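Local coordinates for protein succinate--CoA ligase subunit alpha (PDB 6MEL) that forms the alpha subunit of a succinate--CoA ligase, pairing a Rossmann-like CoA-binding domain with a CoA-ligase domain, at residues A[209-223]-A[256-269]. Residues are numbered along the deposited sequence; the frame is centred on the assembly and turned at random.
Sequences EIGGSLEVEAAKFIK and DESAAAKKEALKSY
Lys262 reaches from helix 259-268 into loop 210-213 and the strand end before it, where strand 203-209 leads into helix 214-225. Both helices belong to the alpha/beta CoA-ligase domain. Segments 214-223 and 259-268 run parallel, 1° apart with axes 8.1 Å from each other, as neighbouring helices on one side of a mainly parallel sheet.

The tight polar part lies at the N-terminal ends of the two helices. Lys262 is stretched out past CG, which carries the buried NZ among three backbone carbonyls and a carboxylate. NZ donates to Glu209 O and Gly211 O, and weakly to Gly212 O. It approaches Gly211 O from above the carbonyl plane. It also forms a salt bridge with Glu215 OE1 at 2.7 Å, met from above the carboxylate plane. Glu215 OE2 is held by Glu209 N and Lys153, so the carboxylate is fixed from both oxygens. Glu257 grips the loop from the other segment. Its backbone O takes Gly211 N at 3.0 Å in a nearly straight bond, and its OE2 takes Gly212 N on the anti side.

Further along, small residues let the helices come close. Ala219 CB lies 3.6 Å from Ala265 O. Leu266 continues inward onto Ala232 and Ile234 of strand 230-235. Val216 CG1 meets Ala265 CB at 4.0 Å.

The solvent side is more open. The Tyr269 ring still packs closely, but the ends of Lys220 and Lys223 lead away. The side chains of Lys220 and Tyr269 run side by side in the same direction; that of Lys223 crosses the tyrosine side chain at about a right angle. Lys220 CA makes a CH-pi contact, 3.8 Å from the Tyr269 ring centroid and almost exactly on the ring normal.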
loop_
_atom_site.group_PDB
_atom_site.type_symbol
_atom_site.label_atom_id
_atom_site.label_comp_id
_atom_site.label_asym_id
_atom_site.label_seq_id
_atom_site.Cartn_x
_atom_site.Cartn_y
_atom_site.Cartn_z
ATOM N N GLU A 209 8.999 3.404 6.167
ATOM C CA GLU A 209 8.615 4.086 4.966
ATOM C C GLU A 209 7.373 4.942 5.215
ATOM O O GLU A 209 6.774 4.895 6.284
ATOM C CB GLU A 209 8.446 3.101 3.809
ATOM C CG GLU A 209 7.384 2.054 3.990
ATOM C CD GLU A 209 7.459 0.874 3.016
ATOM O OE1 GLU A 209 8.561 0.363 2.793
ATOM O OE2 GLU A 209 6.385 0.465 2.495
ATOM N N ILE A 210 7.040 5.742 4.205
ATOM C CA ILE A 210 5.861 6.570 4.173
ATOM C C ILE A 210 4.629 5.735 4.518
ATOM O O ILE A 210 4.548 4.542 4.205
ATOM C CB ILE A 210 5.695 7.233 2.805
ATOM C CG1 ILE A 210 5.732 6.212 1.671
ATOM C CG2 ILE A 210 6.731 8.322 2.599
ATOM C CD1 ILE A 210 5.077 6.752 0.391
ATOM N N GLY A 211 3.648 6.414 5.131
ATOM C CA GLY A 211 2.298 5.846 5.349
ATOM C C GLY A 211 2.087 5.489 6.805
ATOM O O GLY A 211 2.926 4.797 7.422
ATOM N N GLY A 212 0.937 5.924 7.337
ATOM C CA GLY A 212 0.622 5.848 8.760
ATOM C C GLY A 212 1.713 6.512 9.591
ATOM O O GLY A 212 2.597 7.241 9.068
ATOM N N SER A 213 1.687 6.253 10.889
ATOM C CA SER A 213 2.535 7.044 11.815
ATOM C C SER A 213 3.204 6.143 12.850
ATOM O O SER A 213 3.592 6.609 13.912
ATOM C CB SER A 213 1.701 8.146 12.474
ATOM O OG SER A 213 0.627 7.557 13.182
ATOM N N LEU A 214 3.396 4.859 12.528
ATOM C CA LEU A 214 4.058 3.928 13.491
ATOM C C LEU A 214 5.439 4.470 13.904
ATOM O O LEU A 214 5.810 4.394 15.105
ATOM C CB LEU A 214 4.198 2.519 12.895
ATOM C CG LEU A 214 2.922 1.667 12.850
ATOM C CD1 LEU A 214 3.228 0.343 12.183
ATOM C CD2 LEU A 214 2.321 1.415 14.243
ATOM N N GLU A 215 6.192 4.998 12.934
ATOM C CA GLU A 215 7.575 5.419 13.191
ATOM C C GLU A 215 7.601 6.705 14.049
ATOM O O GLU A 215 8.535 6.909 14.820
ATOM C CB GLU A 215 8.337 5.571 11.867
ATOM C CG GLU A 215 8.435 4.283 11.053
ATOM C CD GLU A 215 7.327 4.095 10.029
ATOM O OE1 GLU A 215 6.222 4.662 10.224
ATOM O OE2 GLU A 215 7.569 3.413 9.021
ATOM N N VAL A 216 6.589 7.563 13.932
ATOM C CA VAL A 216 6.467 8.776 14.800
ATOM C C VAL A 216 6.215 8.322 16.244
ATOM O O VAL A 216 6.949 8.670 17.135
ATOM C CB VAL A 216 5.336 9.716 14.335
ATOM C CG1 VAL A 216 5.110 10.915 15.292
ATOM C CG2 VAL A 216 5.583 10.203 12.926
ATOM N N GLU A 217 5.202 7.479 16.447
ATOM C CA GLU A 217 4.862 6.947 17.770
ATOM C C GLU A 217 6.036 6.179 18.381
ATOM O O GLU A 217 6.208 6.244 19.612
ATOM C CB GLU A 217 3.614 6.056 17.742
ATOM C CG GLU A 217 2.343 6.840 17.415
ATOM C CD GLU A 217 1.168 6.027 16.874
ATOM O OE1 GLU A 217 1.229 4.771 16.883
ATOM O OE2 GLU A 217 0.174 6.655 16.440
ATOM N N ALA A 218 6.818 5.463 17.553
ATOM C CA ALA A 218 7.989 4.705 18.047
ATOM C C ALA A 218 9.042 5.639 18.678
ATOM O O ALA A 218 9.793 5.226 19.528
ATOM C CB ALA A 218 8.634 3.903 16.942
ATOM N N ALA A 219 9.101 6.885 18.245
ATOM C CA ALA A 219 10.197 7.773 18.639
ATOM C C ALA A 219 10.148 8.048 20.156
ATOM O O ALA A 219 11.106 7.836 20.882
ATOM C CB ALA A 219 10.135 9.028 17.845
ATOM N N LYS A 220 8.984 8.449 20.641
ATOM C CA LYS A 220 8.811 8.729 22.046
ATOM C C LYS A 220 8.978 7.445 22.856
ATOM O O LYS A 220 9.617 7.439 23.896
ATOM C CB LYS A 220 7.417 9.283 22.293
ATOM C CG LYS A 220 7.199 9.729 23.726
ATOM C CD LYS A 220 5.751 9.890 24.012
ATOM C CE LYS A 220 5.448 11.267 24.544
ATOM N NZ LYS A 220 4.237 11.177 25.385
ATOM N N PHE A 221 8.396 6.359 22.346
ATOM C CA PHE A 221 8.516 5.086 22.963
ATOM C C PHE A 221 9.996 4.726 23.163
ATOM O O PHE A 221 10.349 4.189 24.208
ATOM C CB PHE A 221 7.772 4.031 22.157
ATOM C CG PHE A 221 7.957 2.638 22.682
ATOM C CD1 PHE A 221 7.097 2.134 23.650
ATOM C CD2 PHE A 221 9.024 1.859 22.265
ATOM C CE1 PHE A 221 7.295 0.857 24.162
ATOM C CE2 PHE A 221 9.219 0.584 22.778
ATOM C CZ PHE A 221 8.347 0.086 23.716
ATOM N N ILE A 222 10.835 4.918 22.139
ATOM C CA ILE A 222 12.276 4.621 22.232
ATOM C C ILE A 222 12.905 5.446 23.380
ATOM O O ILE A 222 13.586 4.911 24.270
ATOM C CB ILE A 222 12.969 4.832 20.872
ATOM C CG1 ILE A 222 12.625 3.691 19.908
ATOM C CG2 ILE A 222 14.481 4.960 21.034
ATOM C CD1 ILE A 222 12.742 4.075 18.460
ATOM N N LYS A 223 12.656 6.753 23.369
ATOM C CA LYS A 223 13.205 7.631 24.384
ATOM C C LYS A 223 12.878 7.102 25.785
ATOM O O LYS A 223 13.725 7.046 26.611
ATOM C CB LYS A 223 12.626 9.037 24.221
ATOM C CG LYS A 223 13.162 10.063 25.216
ATOM C CD LYS A 223 14.633 10.300 25.029
ATOM C CE LYS A 223 15.080 11.548 25.760
ATOM N NZ LYS A 223 16.476 11.406 26.228
ATOM N N ASP A 256 1.862 14.017 8.644
ATOM C CA ASP A 256 2.501 13.157 9.670
ATOM C C ASP A 256 2.781 11.722 9.146
ATOM O O ASP A 256 3.307 10.865 9.896
ATOM C CB ASP A 256 1.676 13.147 10.964
ATOM C CG ASP A 256 0.424 12.283 10.892
ATOM O OD1 ASP A 256 -0.277 12.330 9.850
ATOM O OD2 ASP A 256 0.151 11.556 11.877
ATOM N N GLU A 257 2.385 11.420 7.895
ATOM C CA GLU A 257 2.671 10.126 7.291
ATOM C C GLU A 257 3.904 10.235 6.377
ATOM O O GLU A 257 4.343 9.264 5.794
ATOM C CB GLU A 257 1.472 9.613 6.495
ATOM C CG GLU A 257 0.205 9.346 7.315
ATOM C CD GLU A 257 -0.882 8.791 6.405
ATOM O OE1 GLU A 257 -1.455 9.557 5.636
ATOM O OE2 GLU A 257 -0.964 7.590 6.284
ATOM N N SER A 258 4.400 11.440 6.189
ATOM C CA SER A 258 5.506 11.704 5.286
ATOM C C SER A 258 6.834 11.227 5.888
ATOM O O SER A 258 6.999 11.096 7.128
ATOM C CB SER A 258 5.592 13.178 4.992
ATOM O OG SER A 258 6.107 13.850 6.149
ATOM N N ALA A 259 7.828 11.024 5.024
ATOM C CA ALA A 259 9.120 10.569 5.538
ATOM C C ALA A 259 9.740 11.668 6.417
ATOM O O ALA A 259 10.366 11.361 7.433
ATOM C CB ALA A 259 10.038 10.194 4.406
ATOM N N ALA A 260 9.625 12.935 5.999
ATOM C CA ALA A 260 10.246 14.061 6.760
ATOM C C ALA A 260 9.678 14.096 8.188
ATOM O O ALA A 260 10.434 14.284 9.122
ATOM C CB ALA A 260 10.031 15.412 6.069
ATOM N N ALA A 261 8.346 13.932 8.339
ATOM C CA ALA A 261 7.698 13.988 9.651
ATOM C C ALA A 261 8.205 12.865 10.557
ATOM O O ALA A 261 8.408 13.062 11.739
ATOM C CB ALA A 261 6.191 13.944 9.535
ATOM N N LYS A 262 8.423 11.679 9.989
ATOM C CA LYS A 262 8.877 10.562 10.771
ATOM C C LYS A 262 10.336 10.789 11.190
ATOM O O LYS A 262 10.728 10.531 12.334
ATOM C CB LYS A 262 8.761 9.269 9.947
ATOM C CG LYS A 262 7.321 8.905 9.665
ATOM C CD LYS A 262 7.097 7.717 8.761
ATOM C CE LYS A 262 5.607 7.540 8.551
ATOM N NZ LYS A 262 5.295 6.157 8.173
ATOM N N LYS A 263 11.167 11.176 10.224
ATOM C CA LYS A 263 12.630 11.417 10.489
ATOM C C LYS A 263 12.836 12.500 11.558
ATOM O O LYS A 263 13.700 12.379 12.460
ATOM C CB LYS A 263 13.294 11.848 9.188
ATOM C CG LYS A 263 13.450 10.706 8.195
ATOM C CD LYS A 263 13.942 11.164 6.844
ATOM C CE LYS A 263 15.333 11.754 6.907
ATOM N NZ LYS A 263 15.796 12.156 5.556
ATOM N N GLU A 264 12.015 13.549 11.466
ATOM C CA GLU A 264 12.086 14.690 12.407
ATOM C C GLU A 264 11.685 14.235 13.815
ATOM O O GLU A 264 12.335 14.601 14.778
ATOM C CB GLU A 264 11.173 15.779 11.865
ATOM C CG GLU A 264 11.273 17.129 12.538
ATOM C CD GLU A 264 10.438 18.153 11.772
ATOM O OE1 GLU A 264 10.246 17.960 10.513
ATOM O OE2 GLU A 264 9.977 19.134 12.411
ATOM N N ALA A 265 10.625 13.420 13.932
ATOM C CA ALA A 265 10.199 12.929 15.242
ATOM C C ALA A 265 11.303 12.038 15.826
ATOM O O ALA A 265 11.658 12.152 16.983
ATOM C CB ALA A 265 8.902 12.164 15.143
ATOM N N LEU A 266 11.813 11.117 15.017
ATOM C CA LEU A 266 12.846 10.186 15.489
ATOM C C LEU A 266 14.110 10.958 15.925
ATOM O O LEU A 266 14.692 10.696 16.967
ATOM C CB LEU A 266 13.143 9.196 14.359
ATOM C CG LEU A 266 12.066 8.139 14.152
ATOM C CD1 LEU A 266 12.273 7.433 12.827
ATOM C CD2 LEU A 266 12.066 7.145 15.302
ATOM N N LYS A 267 14.513 11.926 15.113
ATOM C CA LYS A 267 15.704 12.736 15.397
ATOM C C LYS A 267 15.547 13.489 16.741
ATOM O O LYS A 267 16.437 13.441 17.588
ATOM C CB LYS A 267 15.950 13.717 14.259
ATOM C CG LYS A 267 17.201 14.559 14.434
ATOM C CD LYS A 267 17.508 15.458 13.246
ATOM C CE LYS A 267 18.978 15.831 13.202
ATOM N NZ LYS A 267 19.765 14.747 12.560
ATOM N N SER A 268 14.380 14.084 16.976
ATOM C CA SER A 268 14.152 14.911 18.153
ATOM C C SER A 268 14.099 14.043 19.418
ATOM O O SER A 268 14.299 14.544 20.493
ATOM C CB SER A 268 12.896 15.723 18.002
ATOM O OG SER A 268 11.769 14.880 18.228
ATOM N N TYR A 269 13.847 12.734 19.304
ATOM C CA TYR A 269 13.843 11.862 20.480
ATOM C C TYR A 269 15.164 11.115 20.628
ATOM O O TYR A 269 15.227 10.181 21.441
ATOM C CB TYR A 269 12.651 10.911 20.434
ATOM C CG TYR A 269 11.392 11.543 20.964
ATOM C CD1 TYR A 269 10.341 11.896 20.133
ATOM C CD2 TYR A 269 11.294 11.851 22.310
ATOM C CE1 TYR A 269 9.194 12.484 20.643
ATOM C CE2 TYR A 269 10.154 12.424 22.844
ATOM C CZ TYR A 269 9.110 12.755 22.006
ATOM O OH TYR A 269 8.006 13.313 22.574
#